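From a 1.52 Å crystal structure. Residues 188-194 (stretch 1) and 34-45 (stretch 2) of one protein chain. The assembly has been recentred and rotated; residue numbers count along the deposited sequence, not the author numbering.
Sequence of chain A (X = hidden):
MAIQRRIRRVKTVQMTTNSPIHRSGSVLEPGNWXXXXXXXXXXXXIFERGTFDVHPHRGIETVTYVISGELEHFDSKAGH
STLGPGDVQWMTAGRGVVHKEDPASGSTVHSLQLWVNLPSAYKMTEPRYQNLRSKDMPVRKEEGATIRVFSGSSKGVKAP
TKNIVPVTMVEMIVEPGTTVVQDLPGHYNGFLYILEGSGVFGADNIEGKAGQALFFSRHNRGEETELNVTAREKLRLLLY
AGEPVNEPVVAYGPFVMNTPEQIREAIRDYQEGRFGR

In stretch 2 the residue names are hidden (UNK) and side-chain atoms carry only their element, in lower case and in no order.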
# COMPACT_ATOMS: atom_id res chain seq x y z
N TYR A 188 -2.24 5.49 14.34
CA TYR A 188 -1.85 4.82 13.09
C TYR A 188 -0.45 5.29 12.67
O TYR A 188 -0.06 6.44 12.88
CB TYR A 188 -2.83 5.13 11.96
CG TYR A 188 -4.05 4.22 11.85
CD1 TYR A 188 -4.66 3.66 12.96
CD2 TYR A 188 -4.60 3.97 10.59
CE1 TYR A 188 -5.79 2.86 12.82
CE2 TYR A 188 -5.73 3.17 10.44
CZ TYR A 188 -6.32 2.62 11.56
OH TYR A 188 -7.46 1.84 11.43
N ASN A 189 0.27 4.37 12.03
CA ASN A 189 1.60 4.61 11.52
C ASN A 189 1.52 4.44 10.02
O ASN A 189 0.96 3.45 9.54
CB ASN A 189 2.56 3.59 12.16
CG ASN A 189 4.02 3.83 11.79
OD1 ASN A 189 4.42 4.94 11.43
ND2 ASN A 189 4.82 2.78 11.91
N GLY A 190 2.06 5.38 9.26
CA GLY A 190 1.93 5.27 7.82
C GLY A 190 2.84 6.13 6.98
O GLY A 190 3.76 6.79 7.47
N PHE A 191 2.57 6.10 5.69
CA PHE A 191 3.39 6.76 4.70
C PHE A 191 2.59 6.79 3.41
O PHE A 191 1.54 6.15 3.29
CB PHE A 191 4.71 5.97 4.50
CG PHE A 191 4.50 4.59 3.94
CD1 PHE A 191 4.50 4.39 2.57
CD2 PHE A 191 4.22 3.51 4.77
CE1 PHE A 191 4.26 3.14 2.02
CE2 PHE A 191 3.98 2.25 4.25
CZ PHE A 191 4.00 2.05 2.88
N LEU A 192 3.10 7.50 2.42
CA LEU A 192 2.52 7.42 1.08
C LEU A 192 3.62 7.22 0.05
O LEU A 192 4.78 7.54 0.31
CB LEU A 192 1.62 8.63 0.75
CG LEU A 192 2.24 10.03 0.81
CD1 LEU A 192 3.05 10.36 -0.45
CD2 LEU A 192 1.16 11.08 1.03
N TYR A 193 3.26 6.67 -1.10
CA TYR A 193 4.21 6.49 -2.18
C TYR A 193 3.62 7.11 -3.43
O TYR A 193 2.46 6.86 -3.77
CB TYR A 193 4.51 5.00 -2.41
CG TYR A 193 5.44 4.78 -3.57
CD1 TYR A 193 6.79 5.07 -3.46
CD2 TYR A 193 4.95 4.33 -4.80
CE1 TYR A 193 7.64 4.89 -4.54
CE2 TYR A 193 5.79 4.15 -5.90
CZ TYR A 193 7.14 4.43 -5.74
OH TYR A 193 8.01 4.27 -6.81
N ILE A 194 4.41 7.94 -4.12
CA ILE A 194 3.90 8.70 -5.25
C ILE A 194 4.18 7.97 -6.56
O ILE A 194 5.33 7.68 -6.89
CB ILE A 194 4.49 10.14 -5.28
CG1 ILE A 194 4.17 10.85 -3.97
CG2 ILE A 194 3.89 10.91 -6.45
CD1 ILE A 194 4.89 12.18 -3.79
N UNK A 34 10.36 -2.00 13.77
CA UNK A 34 10.12 -1.07 14.86
C UNK A 34 9.71 0.30 14.37
O UNK A 34 8.99 1.01 15.05
c UNK A 34 11.33 -0.98 15.81
n UNK A 34 14.83 -1.08 14.64
o UNK A 34 13.12 -2.45 14.14
c UNK A 34 12.60 -0.37 15.23
c UNK A 34 13.54 -1.39 14.62
N UNK A 35 10.17 0.68 13.17
CA UNK A 35 9.78 1.95 12.59
C UNK A 35 8.46 1.87 11.84
O UNK A 35 7.71 2.85 11.82
c UNK A 35 11.65 4.45 10.22
o UNK A 35 11.30 5.35 9.42
c UNK A 35 10.87 2.51 11.66
c UNK A 35 10.60 3.93 11.19
o UNK A 35 12.80 3.98 10.26
N UNK A 36 8.20 0.73 11.19
CA UNK A 36 7.11 0.66 10.20
C UNK A 36 5.85 -0.05 10.65
O UNK A 36 4.85 -0.02 9.93
c UNK A 36 10.92 1.95 6.96
c UNK A 36 7.63 0.00 8.93
c UNK A 36 9.90 2.72 7.49
c UNK A 36 10.90 0.58 7.07
c UNK A 36 8.83 2.10 8.12
o UNK A 36 11.98 2.57 6.31
c UNK A 36 8.79 0.70 8.26
c UNK A 36 9.83 -0.04 7.73
N UNK A 37 5.90 -0.66 11.83
CA UNK A 37 4.79 -1.40 12.47
C UNK A 37 3.46 -0.70 12.15
O UNK A 37 3.29 0.46 12.53
o UNK A 37 3.35 -3.05 14.18
c UNK A 37 4.15 -2.30 14.78
c UNK A 37 5.08 -1.40 13.98
o UNK A 37 4.23 -2.23 16.04
N UNK A 38 2.49 -1.41 11.54
CA UNK A 38 2.40 -2.85 11.31
C UNK A 38 2.99 -3.37 10.00
O UNK A 38 2.83 -4.55 9.68
c UNK A 38 1.27 -0.70 11.09
c UNK A 38 0.34 -1.81 10.62
c UNK A 38 0.88 -3.09 11.29
N UNK A 39 3.64 -2.50 9.22
CA UNK A 39 4.18 -2.92 7.92
C UNK A 39 5.57 -3.51 8.08
O UNK A 39 6.33 -3.08 8.94
c UNK A 39 1.34 0.76 7.24
c UNK A 39 2.61 0.19 7.30
c UNK A 39 2.81 -1.10 6.86
c UNK A 39 0.44 -1.26 6.35
c UNK A 39 1.72 -1.83 6.40
c UNK A 39 0.26 0.03 6.76
c UNK A 39 4.16 -1.75 6.94
N UNK A 40 5.88 -4.52 7.26
CA UNK A 40 7.16 -5.21 7.38
C UNK A 40 8.10 -4.88 6.23
O UNK A 40 9.32 -4.91 6.39
c UNK A 40 7.10 -7.04 10.00
c UNK A 40 6.23 -7.19 8.75
c UNK A 40 5.77 -8.62 8.56
c UNK A 40 6.95 -6.72 7.49
N UNK A 41 7.51 -4.58 5.08
CA UNK A 41 8.28 -4.18 3.91
C UNK A 41 7.34 -3.72 2.80
O UNK A 41 6.15 -4.02 2.82
c UNK A 41 9.73 -7.69 2.98
c UNK A 41 9.23 -5.28 3.42
c UNK A 41 8.68 -6.58 2.86
c UNK A 41 8.25 -6.44 1.40
N UNK A 42 7.89 -2.97 1.86
CA UNK A 42 7.17 -2.60 0.65
C UNK A 42 8.18 -2.62 -0.48
O UNK A 42 9.17 -1.89 -0.42
c UNK A 42 6.53 -1.22 0.77
c UNK A 42 5.81 -0.72 -0.49
c UNK A 42 5.29 0.69 -0.25
c UNK A 42 4.66 -1.63 -0.93
N UNK A 43 7.92 -3.46 -1.47
CA UNK A 43 8.83 -3.67 -2.58
C UNK A 43 8.17 -3.29 -3.90
O UNK A 43 7.01 -3.64 -4.13
c UNK A 43 11.77 -6.80 -1.58
c UNK A 43 9.24 -5.14 -2.62
se UNK A 43 10.98 -7.21 -3.31
c UNK A 43 10.23 -5.49 -3.69
N UNK A 44 8.91 -2.59 -4.75
CA UNK A 44 8.49 -2.28 -6.10
C UNK A 44 9.16 -3.26 -7.04
O UNK A 44 10.36 -3.49 -6.95
o UNK A 44 10.35 1.10 -7.97
o UNK A 44 8.60 1.50 -9.24
c UNK A 44 9.21 0.80 -8.40
c UNK A 44 8.52 -0.47 -7.92
c UNK A 44 8.89 -0.85 -6.48
N UNK A 45 8.36 -3.86 -7.93
CA UNK A 45 8.89 -4.84 -8.89
C UNK A 45 8.42 -4.53 -10.29
O UNK A 45 7.27 -4.14 -10.50
c UNK A 45 8.46 -6.25 -8.51
o UNK A 45 10.28 -7.13 -7.27
c UNK A 45 9.10 -6.73 -7.23
o UNK A 45 8.41 -6.71 -6.19

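Position 34 carries three side-chain carbons, the third bearing one oxygen and one nitrogen; its side chain makes no contact with stretch 1. An amide of this length is Gln34. Position 35 has three carbons, the last with two oxygens, and its backbone O lies near Asn189 ND2; the carboxylate makes it Glu35. Its CA-to-CB bond points sideways, but Glu35 O accepts a hydrogen bond from Asn189 ND2 at 2.9 Å, with an N-H...O angle of 164°. At position 36 one carbon leads to a six-carbon ring bearing an oxygen, and the backbone approaches Asn189 ND2: Tyr36. Its CA-to-CB bond points away from stretch 1. Although Tyr36 O lies 3.4 Å from Asn189 ND2, the angle is too poor for a hydrogen bond; the same O instead accepts from the backbone N of position 39 at 2.8 Å.

Position 37 shows two carbons, the second with two oxygens, and its backbone O meets Asn189 ND2; hence Asp37, the first residue to leave helical phi/psi. Asp37 O accepts from Asn189 ND2 at 2.8 Å and 163°, while both carboxylate oxygens are satisfied elsewhere in the structure. Three carbons at position 38 close a ring onto the backbone N, one of them near Asn189 O, which identifies Pro38; the peptide bond before it is cis.

Position 39 has one carbon followed by an unsubstituted six-carbon ring; a ring carbon lies near Asn189 O and the ring meets Phe191, so it is Phe39. Asn189 O approaches the edge of this ring, 3.6 Å from Phe39 CE2, and the edge of Phe191 is directed toward its face in an offset arrangement, with centroids 5.8 Å apart and planes at 86°.

Position 40 holds four carbons forked at the second, out of reach of stretch 1: Leu40. Position 41 repeats that pattern, also out of reach, and is Leu41. Position 42 has the same fork, but a branch carbon touches the Phe191 ring; it is Leu42. The CA-to-CB bond of Leu42 points toward stretch 1, and Leu42 CD2 packs 3.5 Å from Phe191 CE1. Position 43 is unbranched: two carbons, selenium and a terminal carbon, out of reach, thus Met43 as selenomethionine. Position 44 has three carbons ending in two oxygens, one near the Tyr193 hydroxyl: Glu44. Its OE2 comes within 3.7 Å of Tyr193 OH, a proximity without a hydrogen bond. Position 45, two carbons with two oxygens on the second, also out of reach, is Asp45.

The contact has a polar end and an apolar middle. Asn189, with chi1 in t, places one amide nitrogen between two carbonyls at the end of the helix, which links the turn to the strand by two hydrogen bonds. Farther along, the strands run nearly parallel, at 14°, but their axes remain 10.0 Å apart at closest approach. Side chains therefore bridge the gap, with Phe191 touching both Phe39 and Leu42.

Stretch 2, residues 34-45: QEYDPFLLLMED
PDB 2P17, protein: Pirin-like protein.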